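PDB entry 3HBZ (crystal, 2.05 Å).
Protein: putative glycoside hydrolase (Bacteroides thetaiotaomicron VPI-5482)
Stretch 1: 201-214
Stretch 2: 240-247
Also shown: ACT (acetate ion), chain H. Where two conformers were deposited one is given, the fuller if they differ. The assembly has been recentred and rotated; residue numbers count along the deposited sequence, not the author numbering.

Stretch 1, residues 201-214: KFGLPFRHIPTYLA
Stretch 2 240-247: DIYAIMYE

Two segments distant in sequence can pack chiefly through apolar side chains and be tied by a single polar link, and this putative glycoside hydrolase offers a compact example. Residues 240-247 form one extended strand, with phi from -154° to -84° and psi from 122° to 168°. The other stretch is broken: Lys201 and Phe202 end one strand, Leu204 and Pro205 are again extended, a loop carries the chain through Arg207 (-111/24) and His208 (-128/174), and Pro210 to Ala214 lie in a strand that continues beyond the stretch. This last strand runs nearly antiparallel to 240-247, at 159° between N-to-C directions, and their axes approach to 8.4 Å. The register sets Leu213 CA 7.4 Å from Ala243 CA and Gly203 CA 7.9 Å from Met245 CA. At such spacing side chains fill the gap, and no backbone-to-backbone hydrogen bond joins the stretches; together they bury 428 Å².

The van der Waals contacts, mostly apolar, fall into three groups. Leu213 (chi1 t, chi2 p) points toward the partner strand and places CD2 4.0 Å from Ile241 CG2 and 4.2 Å from Ala243 CB; Ile241 (m, t) and Ala243 are two residues apart, and the CA-to-CB bonds of both point toward the other stretch. Selenomethionine Met245, extended in t, t, t, reaches the loop and Pro210: its SE lies 3.6 Å from Pro210 CD, and its CE lies 3.6 Å from His208 O, a van der Waals approach to a carbonyl. Phe202 (chi1 m, chi2 -48°) supplies the third group, with CB 4.4 Å from Ile244 CD1, where Ile244 is p, t. The CA-to-CB bond of Tyr242 points away, yet chi1 p and chi2 93° bring its OH to 3.8 Å from Phe202 CZ, oblique to that ring.

The polar link is one short hydrogen bond, donated by Tyr246 OH to Phe202 O at 2.5 Å. The CA-to-CB bond of Tyr246 points sideways, and chi1 60° with chi2 -84° carries its hydroxyl to the carbonyl. Tyr246 OH also lies 3.7 Å from Gly203 CA. Gly203 adopts 121/148, where a CB would jam against the preceding carbonyl O and would also sit 2.5 Å from Tyr246 OH; the absence of a side chain leaves room for the hydroxyl.

An acetate, probably from the crystallisation liquor, rests against the loop. Arg207 N donates a hydrogen bond to acetate O at 2.6 Å, while acetate CH3 lies 3.5 Å from Phe206 CE1 and 3.6 Å from His208 CD2, at the edge of the imidazole.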

# COMPACT_ATOMS: atom_id res chain seq x y z
N LYS A 201 2.48 -2.71 -5.33
CA LYS A 201 3.41 -1.74 -5.84
C LYS A 201 4.06 -1.02 -4.67
O LYS A 201 3.41 -0.29 -3.96
CB LYS A 201 2.73 -0.75 -6.77
CG LYS A 201 2.20 -1.42 -8.05
CD LYS A 201 1.59 -0.42 -9.02
CE LYS A 201 1.46 -1.01 -10.44
NZ LYS A 201 0.62 -0.19 -11.39
N PHE A 202 5.34 -1.26 -4.50
CA PHE A 202 6.07 -0.82 -3.33
C PHE A 202 6.81 0.48 -3.58
O PHE A 202 7.70 0.57 -4.46
CB PHE A 202 7.13 -1.87 -2.93
CG PHE A 202 6.58 -3.24 -2.57
CD1 PHE A 202 5.51 -3.38 -1.69
CD2 PHE A 202 7.18 -4.40 -3.08
CE1 PHE A 202 5.02 -4.64 -1.32
CE2 PHE A 202 6.71 -5.68 -2.69
CZ PHE A 202 5.63 -5.80 -1.83
N GLY A 203 6.48 1.48 -2.77
CA GLY A 203 7.36 2.64 -2.56
C GLY A 203 6.72 3.97 -2.93
O GLY A 203 5.92 4.02 -3.86
N LEU A 204 7.10 5.03 -2.22
CA LEU A 204 6.75 6.38 -2.58
C LEU A 204 8.01 7.24 -2.46
O LEU A 204 9.00 6.84 -1.83
CB LEU A 204 5.63 6.90 -1.69
CG LEU A 204 4.21 6.32 -1.92
CD1 LEU A 204 3.20 6.87 -0.86
CD2 LEU A 204 3.75 6.59 -3.33
N PRO A 205 8.00 8.43 -3.07
CA PRO A 205 9.23 9.24 -3.06
C PRO A 205 9.65 9.67 -1.65
O PRO A 205 8.78 9.95 -0.81
CB PRO A 205 8.86 10.45 -3.92
CG PRO A 205 7.80 9.91 -4.83
CD PRO A 205 6.98 9.00 -3.96
N PHE A 206 10.96 9.63 -1.39
CA PHE A 206 11.54 9.96 -0.06
C PHE A 206 12.81 10.76 -0.29
O PHE A 206 13.66 10.36 -1.10
CB PHE A 206 11.83 8.66 0.70
CG PHE A 206 12.23 8.88 2.14
CD1 PHE A 206 11.35 9.46 3.05
CD2 PHE A 206 13.52 8.53 2.58
CE1 PHE A 206 11.73 9.69 4.38
CE2 PHE A 206 13.91 8.73 3.89
CZ PHE A 206 13.01 9.34 4.81
N ARG A 207 12.94 11.91 0.37
CA ARG A 207 14.05 12.83 0.07
C ARG A 207 15.09 12.94 1.21
O ARG A 207 15.82 13.90 1.28
CB ARG A 207 13.53 14.23 -0.32
CG ARG A 207 12.62 14.24 -1.56
CD ARG A 207 12.08 15.65 -1.85
NE ARG A 207 10.92 15.60 -2.76
CZ ARG A 207 10.83 16.17 -3.97
NH1 ARG A 207 11.84 16.85 -4.47
NH2 ARG A 207 9.71 16.05 -4.68
N HIS A 208 15.19 11.92 2.05
CA HIS A 208 16.28 11.84 3.06
C HIS A 208 16.96 10.46 2.93
O HIS A 208 16.48 9.61 2.19
CB HIS A 208 15.73 12.00 4.49
CG HIS A 208 14.85 13.18 4.66
ND1 HIS A 208 15.34 14.48 4.68
CD2 HIS A 208 13.50 13.28 4.80
CE1 HIS A 208 14.33 15.32 4.85
NE2 HIS A 208 13.20 14.62 4.92
N ILE A 209 18.05 10.26 3.67
CA ILE A 209 18.80 9.03 3.67
C ILE A 209 18.32 8.25 4.87
O ILE A 209 18.64 8.61 6.02
CB ILE A 209 20.32 9.27 3.77
CG1 ILE A 209 20.83 10.04 2.54
CG2 ILE A 209 21.06 7.92 3.85
CD1 ILE A 209 22.32 10.43 2.62
N PRO A 210 17.51 7.21 4.63
CA PRO A 210 17.06 6.42 5.73
C PRO A 210 18.21 5.60 6.31
O PRO A 210 19.03 5.06 5.55
CB PRO A 210 15.97 5.54 5.10
CG PRO A 210 16.39 5.36 3.74
CD PRO A 210 17.11 6.61 3.34
N THR A 211 18.27 5.53 7.64
CA THR A 211 19.32 4.79 8.35
C THR A 211 18.84 3.58 9.16
O THR A 211 19.58 2.58 9.27
CB THR A 211 20.09 5.77 9.28
OG1 THR A 211 19.14 6.49 10.06
CG2 THR A 211 20.89 6.77 8.43
N TYR A 212 17.62 3.64 9.71
CA TYR A 212 17.05 2.53 10.50
C TYR A 212 15.55 2.51 10.38
O TYR A 212 14.93 3.58 10.20
CB TYR A 212 17.34 2.67 12.01
CG TYR A 212 18.80 2.63 12.36
CD1 TYR A 212 19.53 3.79 12.38
CD2 TYR A 212 19.45 1.43 12.60
CE1 TYR A 212 20.87 3.79 12.64
CE2 TYR A 212 20.84 1.42 12.90
CZ TYR A 212 21.52 2.61 12.90
OH TYR A 212 22.84 2.72 13.19
N LEU A 213 14.98 1.29 10.42
CA LEU A 213 13.55 1.07 10.60
C LEU A 213 13.41 0.43 12.00
O LEU A 213 13.97 -0.65 12.22
CB LEU A 213 13.00 0.09 9.57
CG LEU A 213 11.50 -0.24 9.73
CD1 LEU A 213 10.65 1.03 9.54
CD2 LEU A 213 11.08 -1.29 8.72
N ALA A 214 12.68 1.08 12.90
CA ALA A 214 12.55 0.66 14.28
C ALA A 214 11.08 0.54 14.64
O ALA A 214 10.26 1.18 14.01
CB ALA A 214 13.27 1.67 15.24
N ASP A 240 7.81 -11.32 8.11
CA ASP A 240 8.88 -10.52 7.50
C ASP A 240 8.56 -9.05 7.73
O ASP A 240 7.38 -8.63 7.75
CB ASP A 240 9.02 -10.82 6.00
CG ASP A 240 10.40 -10.53 5.44
OD1 ASP A 240 11.34 -10.08 6.16
OD2 ASP A 240 10.55 -10.75 4.25
N ILE A 241 9.63 -8.29 7.97
CA ILE A 241 9.57 -6.86 8.14
C ILE A 241 10.78 -6.30 7.42
O ILE A 241 11.91 -6.70 7.71
CB ILE A 241 9.66 -6.46 9.65
CG1 ILE A 241 8.56 -7.17 10.45
CG2 ILE A 241 9.63 -4.90 9.78
CD1 ILE A 241 8.61 -7.01 12.01
N TYR A 242 10.57 -5.42 6.45
CA TYR A 242 11.65 -4.93 5.66
C TYR A 242 11.34 -3.55 5.09
O TYR A 242 10.19 -3.08 5.18
CB TYR A 242 12.03 -5.94 4.61
CG TYR A 242 11.00 -6.27 3.54
CD1 TYR A 242 11.00 -5.58 2.33
CD2 TYR A 242 10.10 -7.28 3.71
CE1 TYR A 242 10.10 -5.91 1.29
CE2 TYR A 242 9.14 -7.61 2.69
CZ TYR A 242 9.17 -6.93 1.48
OH TYR A 242 8.29 -7.25 0.46
N ALA A 243 12.38 -2.91 4.56
CA ALA A 243 12.27 -1.62 3.88
C ALA A 243 13.30 -1.59 2.77
O ALA A 243 14.36 -2.25 2.87
CB ALA A 243 12.47 -0.43 4.86
N ILE A 244 12.96 -0.90 1.69
CA ILE A 244 13.85 -0.77 0.52
C ILE A 244 13.86 0.70 0.08
O ILE A 244 12.92 1.45 0.32
CB ILE A 244 13.43 -1.68 -0.63
CG1 ILE A 244 11.96 -1.40 -1.05
CG2 ILE A 244 13.56 -3.14 -0.23
CD1 ILE A 244 11.44 -2.30 -2.21
N MSE A 245 14.98 1.10 -0.49
CA MSE A 245 15.15 2.38 -1.16
C MSE A 245 15.67 2.04 -2.55
O MSE A 245 16.63 1.25 -2.70
CB MSE A 245 16.16 3.22 -0.45
CG MSE A 245 16.17 4.65 -0.94
SE MSE A 245 17.56 5.60 -0.10
CE MSE A 245 17.03 7.42 -0.66
N TYR A 246 15.02 2.60 -3.56
CA TYR A 246 15.46 2.44 -4.94
C TYR A 246 15.28 3.70 -5.76
O TYR A 246 14.44 4.55 -5.48
CB TYR A 246 14.67 1.28 -5.61
CG TYR A 246 13.18 1.51 -5.65
CD1 TYR A 246 12.36 1.19 -4.57
CD2 TYR A 246 12.56 2.07 -6.78
CE1 TYR A 246 10.96 1.38 -4.62
CE2 TYR A 246 11.16 2.29 -6.82
CZ TYR A 246 10.37 1.94 -5.76
OH TYR A 246 9.01 2.23 -5.84
N GLU A 247 16.08 3.80 -6.81
CA GLU A 247 16.01 4.88 -7.75
C GLU A 247 14.92 4.60 -8.82
O GLU A 247 14.88 3.52 -9.41
CB GLU A 247 17.36 5.01 -8.45
CG GLU A 247 17.36 6.19 -9.41
CD GLU A 247 18.75 6.47 -10.02
OE1 GLU A 247 19.73 5.85 -9.57
OE2 GLU A 247 18.82 7.34 -10.92
C ACT H . 10.20 12.93 2.34
O ACT H . 11.21 13.22 1.81
OXT ACT H . 9.35 12.79 1.40
CH3 ACT H . 10.08 12.74 3.90